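Local coordinates for KP6 killer toxin subunit alpha (Ustilago maydis virus P6, PDB 4GVB), which forms, with the beta subunit, a non-covalent antifungal toxin heterodimer lethal to sensitive fungal cells, and recognises cellular receptors before KP6 beta joins in precipitating cell death, at the interface of chains A and B. Numbering follows the deposited sequence. Chains: chain A, KP6 killer toxin subunit alpha; chain B, KP6 killer toxin subunit beta.

Contact 1: the interface of chains A and B. Residues chain A 20-21, 23, 27, 70; chain B 14, 65, 67-69.
A:His21 and B:His69 reach each other from different torsional positions: the CG of A:His21 sits between its own backbone N and carbonyl carbon (chi1 76°), whereas the CG of B:His69 lies anti to its backbone N (chi1 -174°). The two side chains cross nearly at right angles and the imidazoles meet edge to face, their planes 69° apart. The B:His69 CB methylene lies over the centre of the A:His21 ring, and the ring carbon CD2 of B:His69 comes 3.5 Å from the ring nitrogen NE2 of A:His21. The methyl CB of A:Ala20 packs against that same B:His69 CB, and A:Thr23 adds its methyl CG2 more distantly, near the ring carbon CE1 of B:His69.

This patch, alpha loops against the end of beta helix 57-67 and the residues that follow it, helps hold the alpha and beta subunits of the KP6 toxin together without a covalent link. A direct polar anchor is A:Asn70, whose amide ND2 gives a hydrogen bond of 2.8 Å to the carbonyl O of B:Tyr67, the last residue of that helix. The bond is nearly straight, and the acceptor lies close to the plane of the asparagine amide. The other branch, OD1, accepts a weak hydrogen bond from the hydroxyl OG of B:Ser68 and also binds a water at 2.7 Å. Alongside, A:Leu27 turns its methyl CD1 toward the CA of B:Ser68 and CD2 toward the carbonyl O of B:Leu65. The water gathers both backbones: the amide N of A:His21 bonds to it at 3.0 Å and the amide N of B:His69 at 2.9 Å.

Contact 2: the interface of chains A and B. Residues chain A 27, 29-30, 33, 68; chain B 27, 66-67.
A:Tyr29 of helix 28-33 and B:Arg66 of helix 57-67 form a cation-pi stack between the alpha and beta subunits of this viral killer toxin. The guanidinium covers one ring face, with CZ of B:Arg66 3.7 Å from the centroid of the A:Tyr29 ring, the two planes 25° apart. The arginine chain bends at chi2 and chi3 (134° and 73°) to follow the ring: CB and CG pack by CD2, and NE lies over the centre. NH1 lies 3.0 Å from the phenol OH of A:Tyr29, yet that oxygen sits over the guanidinium face, off any N-H line, a poor hydrogen bond at best. A positive guanidinium here would be steadied by the aromatic face.

B:Tyr67 fills the next layer. Its ring is sandwiched between the methyl CB of B:Ala27 over the centre of one face and the A:Tyr29 CB methylene nearer the rim of the other. Ring carbon CE1 comes 3.4 Å from the A:Tyr29 carbonyl O, and CD1 passes the CA of A:Ala30.

Away from this packing, contacts are sparser and partly wet. CB of A:Leu68 lies 3.8 Å from the carbonyl O of B:Tyr67; the methyl CB of A:Ala33 stands farther off its CE1. One water links the amide N of A:Tyr29 to the carbonyl O of B:Arg66, in plane at the edge of the A:Tyr29 ring. Another joins the carbonyl O of A:Tyr29, at 2.6 Å, to the phenol OH of B:Tyr67.

Contact 1: the interface of chains A and B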
ATOM      1  N   ALA A  20       4.905  -0.179  -9.075  1.00 25.71           N
ATOM      2  CA  ALA A  20       3.887  -1.077  -9.608  1.00 25.75           C
ATOM      3  C   ALA A  20       4.534  -2.024 -10.601  1.00 29.22           C
ATOM      4  O   ALA A  20       5.313  -1.595 -11.456  1.00 33.93           O
ATOM      5  CB  ALA A  20       2.804  -0.286 -10.271  1.00 24.13           C
ATOM      6  N   HIS A  21       4.250  -3.316 -10.487  1.00 24.61           N
ATOM      7  CA  HIS A  21       4.781  -4.250 -11.470  1.00 33.78           C
ATOM      8  C   HIS A  21       4.230  -3.898 -12.865  1.00 34.53           C
ATOM      9  O   HIS A  21       3.170  -3.283 -12.982  1.00 32.32           O
ATOM     10  CB  HIS A  21       4.503  -5.707 -11.076  1.00 36.53           C
ATOM     11  CG  HIS A  21       3.088  -6.149 -11.300  1.00 36.60           C
ATOM     12  ND1 HIS A  21       2.348  -6.795 -10.331  1.00 41.41           N
ATOM     13  CD2 HIS A  21       2.286  -6.063 -12.389  1.00 35.57           C
ATOM     14  CE1 HIS A  21       1.147  -7.080 -10.811  1.00 36.78           C
ATOM     15  NE2 HIS A  21       1.084  -6.645 -12.058  1.00 35.13           N
ATOM     16  N   THR A  23       3.958  -1.563 -15.087  1.00 39.13           N
ATOM     17  CA  THR A  23       4.062  -0.136 -15.377  1.00 36.84           C
ATOM     18  C   THR A  23       5.325   0.506 -14.817  1.00 38.08           C
ATOM     19  O   THR A  23       5.837   1.475 -15.381  1.00 39.31           O
ATOM     20  CB  THR A  23       2.859   0.650 -14.825  1.00 40.12           C
ATOM     21  OG1 THR A  23       2.679   0.334 -13.440  1.00 36.11           O
ATOM     22  CG2 THR A  23       1.597   0.301 -15.580  1.00 39.15           C
ATOM     23  N   LEU A  27       4.636   4.196  -6.461  1.00 25.12           N
ATOM     24  CA  LEU A  27       3.443   4.119  -5.621  1.00 23.77           C
ATOM     25  C   LEU A  27       3.679   4.765  -4.259  1.00 27.75           C
ATOM     26  O   LEU A  27       4.049   4.089  -3.287  1.00 23.51           O
ATOM     27  CB  LEU A  27       3.000   2.665  -5.459  1.00 22.62           C
ATOM     28  CG  LEU A  27       2.660   1.983  -6.789  1.00 22.64           C
ATOM     29  CD1 LEU A  27       2.738   0.461  -6.666  1.00 22.91           C
ATOM     30  CD2 LEU A  27       1.278   2.441  -7.242  1.00 27.78           C
ATOM     31  N   ASN A  70       4.496  -5.467  -4.935  1.00 19.95           N
ATOM     32  CA  ASN A  70       5.214  -4.464  -5.715  1.00 21.77           C
ATOM     33  C   ASN A  70       6.695  -4.786  -5.871  1.00 24.97           C
ATOM     34  O   ASN A  70       7.232  -5.672  -5.206  1.00 20.99           O
ATOM     35  CB  ASN A  70       5.081  -3.077  -5.086  1.00 21.71           C
ATOM     36  CG  ASN A  70       3.659  -2.590  -5.031  1.00 22.26           C
ATOM     37  OD1 ASN A  70       2.878  -2.806  -5.956  1.00 21.19           O
ATOM     38  ND2 ASN A  70       3.311  -1.924  -3.942  1.00 18.78           N
TER
ATOM     39  N   THR B  14      -3.727  -8.157 -11.345  1.00 32.48           N
ATOM     40  CA  THR B  14      -4.187  -7.870 -12.693  1.00 39.88           C
ATOM     41  C   THR B  14      -3.678  -8.947 -13.650  1.00 41.65           C
ATOM     42  O   THR B  14      -3.637  -8.736 -14.851  1.00 43.47           O
ATOM     43  CB  THR B  14      -3.713  -6.475 -13.150  1.00 36.55           C
ATOM     44  OG1 THR B  14      -2.283  -6.407 -13.072  1.00 35.45           O
ATOM     45  CG2 THR B  14      -4.293  -5.400 -12.258  1.00 29.81           C
ATOM     46  N   LEU B  65      -5.515   0.697  -6.025  1.00 25.82           N
ATOM     47  CA  LEU B  65      -4.521   1.185  -6.968  1.00 26.13           C
ATOM     48  C   LEU B  65      -3.467   2.080  -6.320  1.00 22.80           C
ATOM     49  O   LEU B  65      -2.389   2.267  -6.871  1.00 29.75           O
ATOM     50  CB  LEU B  65      -5.192   1.915  -8.130  1.00 26.51           C
ATOM     51  CG  LEU B  65      -5.657   1.056  -9.304  1.00 27.91           C
ATOM     52  CD1 LEU B  65      -6.234   1.958 -10.378  1.00 31.35           C
ATOM     53  CD2 LEU B  65      -4.499   0.228  -9.869  1.00 30.41           C
ATOM     54  N   TYR B  67      -2.009   1.226  -3.676  1.00 22.82           N
ATOM     55  CA  TYR B  67      -1.076   0.344  -2.978  1.00 24.05           C
ATOM     56  C   TYR B  67      -0.381  -0.706  -3.828  1.00 19.07           C
ATOM     57  O   TYR B  67       0.658  -1.227  -3.432  1.00 20.06           O
ATOM     58  CB  TYR B  67      -1.730  -0.285  -1.731  1.00 17.43           C
ATOM     59  CG  TYR B  67      -1.962   0.745  -0.653  1.00 23.92           C
ATOM     60  CD1 TYR B  67      -0.927   1.130   0.196  1.00 20.94           C
ATOM     61  CD2 TYR B  67      -3.194   1.364  -0.509  1.00 22.59           C
ATOM     62  CE1 TYR B  67      -1.121   2.089   1.157  1.00 21.16           C
ATOM     63  CE2 TYR B  67      -3.394   2.327   0.458  1.00 23.98           C
ATOM     64  CZ  TYR B  67      -2.350   2.683   1.286  1.00 21.34           C
ATOM     65  OH  TYR B  67      -2.545   3.642   2.249  1.00 24.76           O
ATOM     66  N   SER B  68      -0.943  -1.002  -4.997  1.00 20.90           N
ATOM     67  CA  SER B  68      -0.395  -2.039  -5.862  1.00 18.99           C
ATOM     68  C   SER B  68      -0.947  -1.916  -7.274  1.00 18.91           C
ATOM     69  O   SER B  68      -1.941  -1.222  -7.501  1.00 20.55           O
ATOM     70  CB  SER B  68      -0.740  -3.421  -5.295  1.00 14.55           C
ATOM     71  OG  SER B  68       0.033  -4.450  -5.901  1.00 18.92           O
ATOM     72  N   HIS B  69      -0.317  -2.586  -8.236  1.00 20.38           N
ATOM     73  CA  HIS B  69      -0.936  -2.649  -9.554  1.00 21.59           C
ATOM     74  C   HIS B  69      -2.039  -3.696  -9.481  1.00 26.32           C
ATOM     75  O   HIS B  69      -1.836  -4.868  -9.830  1.00 22.02           O
ATOM     76  CB  HIS B  69       0.041  -3.009 -10.660  1.00 23.99           C
ATOM     77  CG  HIS B  69      -0.569  -2.941 -12.031  1.00 29.98           C
ATOM     78  ND1 HIS B  69      -0.975  -1.757 -12.605  1.00 35.08           N
ATOM     79  CD2 HIS B  69      -0.873  -3.911 -12.925  1.00 33.22           C
ATOM     80  CE1 HIS B  69      -1.485  -1.995 -13.797  1.00 30.55           C
ATOM     81  NE2 HIS B  69      -1.437  -3.297 -14.015  1.00 38.39           N
TER
HETATM   82  O   HOH W   1       2.313  -3.886  -8.310  1.00 21.50           O

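Contact 2: the interface of chains A and B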
ATOM      1  N   LEU A  27       4.636   4.196  -6.461  1.00 25.12           N
ATOM      2  CA  LEU A  27       3.443   4.119  -5.621  1.00 23.77           C
ATOM      3  C   LEU A  27       3.679   4.765  -4.259  1.00 27.75           C
ATOM      4  O   LEU A  27       4.049   4.089  -3.287  1.00 23.51           O
ATOM      5  CB  LEU A  27       3.000   2.665  -5.459  1.00 22.62           C
ATOM      6  CG  LEU A  27       2.660   1.983  -6.789  1.00 22.64           C
ATOM      7  CD1 LEU A  27       2.738   0.461  -6.666  1.00 22.91           C
ATOM      8  CD2 LEU A  27       1.278   2.441  -7.242  1.00 27.78           C
ATOM      9  N   TYR A  29       1.802   5.992  -1.862  1.00 25.37           N
ATOM     10  CA  TYR A  29       1.055   5.505  -0.704  1.00 23.44           C
ATOM     11  C   TYR A  29       1.670   4.242  -0.114  1.00 19.58           C
ATOM     12  O   TYR A  29       1.658   4.043   1.097  1.00 23.38           O
ATOM     13  CB  TYR A  29      -0.403   5.236  -1.070  1.00 24.79           C
ATOM     14  CG  TYR A  29      -1.240   6.486  -1.187  1.00 29.70           C
ATOM     15  CD1 TYR A  29      -1.865   7.028  -0.078  1.00 33.49           C
ATOM     16  CD2 TYR A  29      -1.402   7.123  -2.408  1.00 30.71           C
ATOM     17  CE1 TYR A  29      -2.639   8.178  -0.183  1.00 41.42           C
ATOM     18  CE2 TYR A  29      -2.171   8.275  -2.527  1.00 35.46           C
ATOM     19  CZ  TYR A  29      -2.789   8.795  -1.409  1.00 39.08           C
ATOM     20  OH  TYR A  29      -3.561   9.935  -1.517  1.00 41.74           O
ATOM     21  N   ALA A  30       2.191   3.382  -0.977  1.00 18.55           N
ATOM     22  CA  ALA A  30       2.826   2.150  -0.530  1.00 18.17           C
ATOM     23  C   ALA A  30       4.192   2.466   0.091  1.00 20.64           C
ATOM     24  O   ALA A  30       4.570   1.912   1.126  1.00 15.95           O
ATOM     25  CB  ALA A  30       2.989   1.197  -1.685  1.00 19.49           C
ATOM     26  N   ALA A  33       3.734   4.082   3.556  1.00 18.37           N
ATOM     27  CA  ALA A  33       3.373   3.097   4.577  1.00 20.41           C
ATOM     28  C   ALA A  33       4.551   2.286   5.095  1.00 17.46           C
ATOM     29  O   ALA A  33       4.455   1.621   6.141  1.00 17.27           O
ATOM     30  CB  ALA A  33       2.275   2.159   4.042  1.00 14.97           C
ATOM     31  N   LEU A  68       3.159  -6.046  -0.652  1.00 17.72           N
ATOM     32  CA  LEU A  68       2.070  -5.391  -1.379  1.00 20.99           C
ATOM     33  C   LEU A  68       2.079  -5.712  -2.876  1.00 17.73           C
ATOM     34  O   LEU A  68       1.461  -5.006  -3.668  1.00 19.24           O
ATOM     35  CB  LEU A  68       2.122  -3.870  -1.174  1.00 19.54           C
ATOM     36  CG  LEU A  68       1.784  -3.384   0.233  1.00 21.21           C
ATOM     37  CD1 LEU A  68       2.012  -1.876   0.335  1.00 20.63           C
ATOM     38  CD2 LEU A  68       0.348  -3.759   0.600  1.00 20.23           C
TER
ATOM     39  N   ALA B  27      -4.519  -2.934   3.310  1.00 22.41           N
ATOM     40  CA  ALA B  27      -4.064  -1.543   3.284  1.00 22.18           C
ATOM     41  C   ALA B  27      -5.170  -0.631   2.771  1.00 23.25           C
ATOM     42  O   ALA B  27      -5.418   0.439   3.318  1.00 22.87           O
ATOM     43  CB  ALA B  27      -2.810  -1.407   2.422  1.00 24.06           C
ATOM     44  N   ARG B  66      -3.785   2.640  -5.164  1.00 25.42           N
ATOM     45  CA  ARG B  66      -2.798   3.410  -4.416  1.00 25.67           C
ATOM     46  C   ARG B  66      -1.713   2.515  -3.820  1.00 31.85           C
ATOM     47  O   ARG B  66      -0.607   2.983  -3.515  1.00 26.17           O
ATOM     48  CB  ARG B  66      -3.477   4.235  -3.329  1.00 28.64           C
ATOM     49  CG  ARG B  66      -4.012   5.554  -3.858  1.00 34.48           C
ATOM     50  CD  ARG B  66      -5.413   5.804  -3.384  1.00 38.22           C
ATOM     51  NE  ARG B  66      -5.446   6.154  -1.967  1.00 38.58           N
ATOM     52  CZ  ARG B  66      -5.712   7.373  -1.511  1.00 40.01           C
ATOM     53  NH1 ARG B  66      -5.973   8.353  -2.362  1.00 47.65           N
ATOM     54  NH2 ARG B  66      -5.726   7.609  -0.207  1.00 44.42           N
ATOM     55  N   TYR B  67      -2.009   1.226  -3.676  1.00 22.82           N
ATOM     56  CA  TYR B  67      -1.076   0.344  -2.978  1.00 24.05           C
ATOM     57  C   TYR B  67      -0.381  -0.706  -3.828  1.00 19.07           C
ATOM     58  O   TYR B  67       0.658  -1.227  -3.432  1.00 20.06           O
ATOM     59  CB  TYR B  67      -1.730  -0.285  -1.731  1.00 17.43           C
ATOM     60  CG  TYR B  67      -1.962   0.745  -0.653  1.00 23.92           C
ATOM     61  CD1 TYR B  67      -0.927   1.130   0.196  1.00 20.94           C
ATOM     62  CD2 TYR B  67      -3.194   1.364  -0.509  1.00 22.59           C
ATOM     63  CE1 TYR B  67      -1.121   2.089   1.157  1.00 21.16           C
ATOM     64  CE2 TYR B  67      -3.394   2.327   0.458  1.00 23.98           C
ATOM     65  CZ  TYR B  67      -2.350   2.683   1.286  1.00 21.34           C
ATOM     66  OH  TYR B  67      -2.545   3.642   2.249  1.00 24.76           O
TER
HETATM   67  O   HOH W   2       0.522   5.216  -4.450  1.00 24.93           O
HETATM   68  O   HOH W   3       0.066   5.111   2.812  1.00 25.61           O

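Contact 1 and contact 2 are neighbouring patches of one alpha-beta interface, the centres of their C-alpha atoms about 8 Å apart. A:Leu27 and B:Tyr67 belong to both. On the beta side the stretch B:Leu65 to B:His69, running from the end of helix 57-67 toward strand 70-76, serves both, with B:Thr14 added in contact 1 and B:Ala27 of helix 22-29 in contact 2. On the alpha side, contact 1 uses loop residues, contact 2 helix 28-33 flanked by A:Leu27 and A:Leu68. Both mix ring packing with bridging waters, and the two patches probably act together in holding the subunits in register.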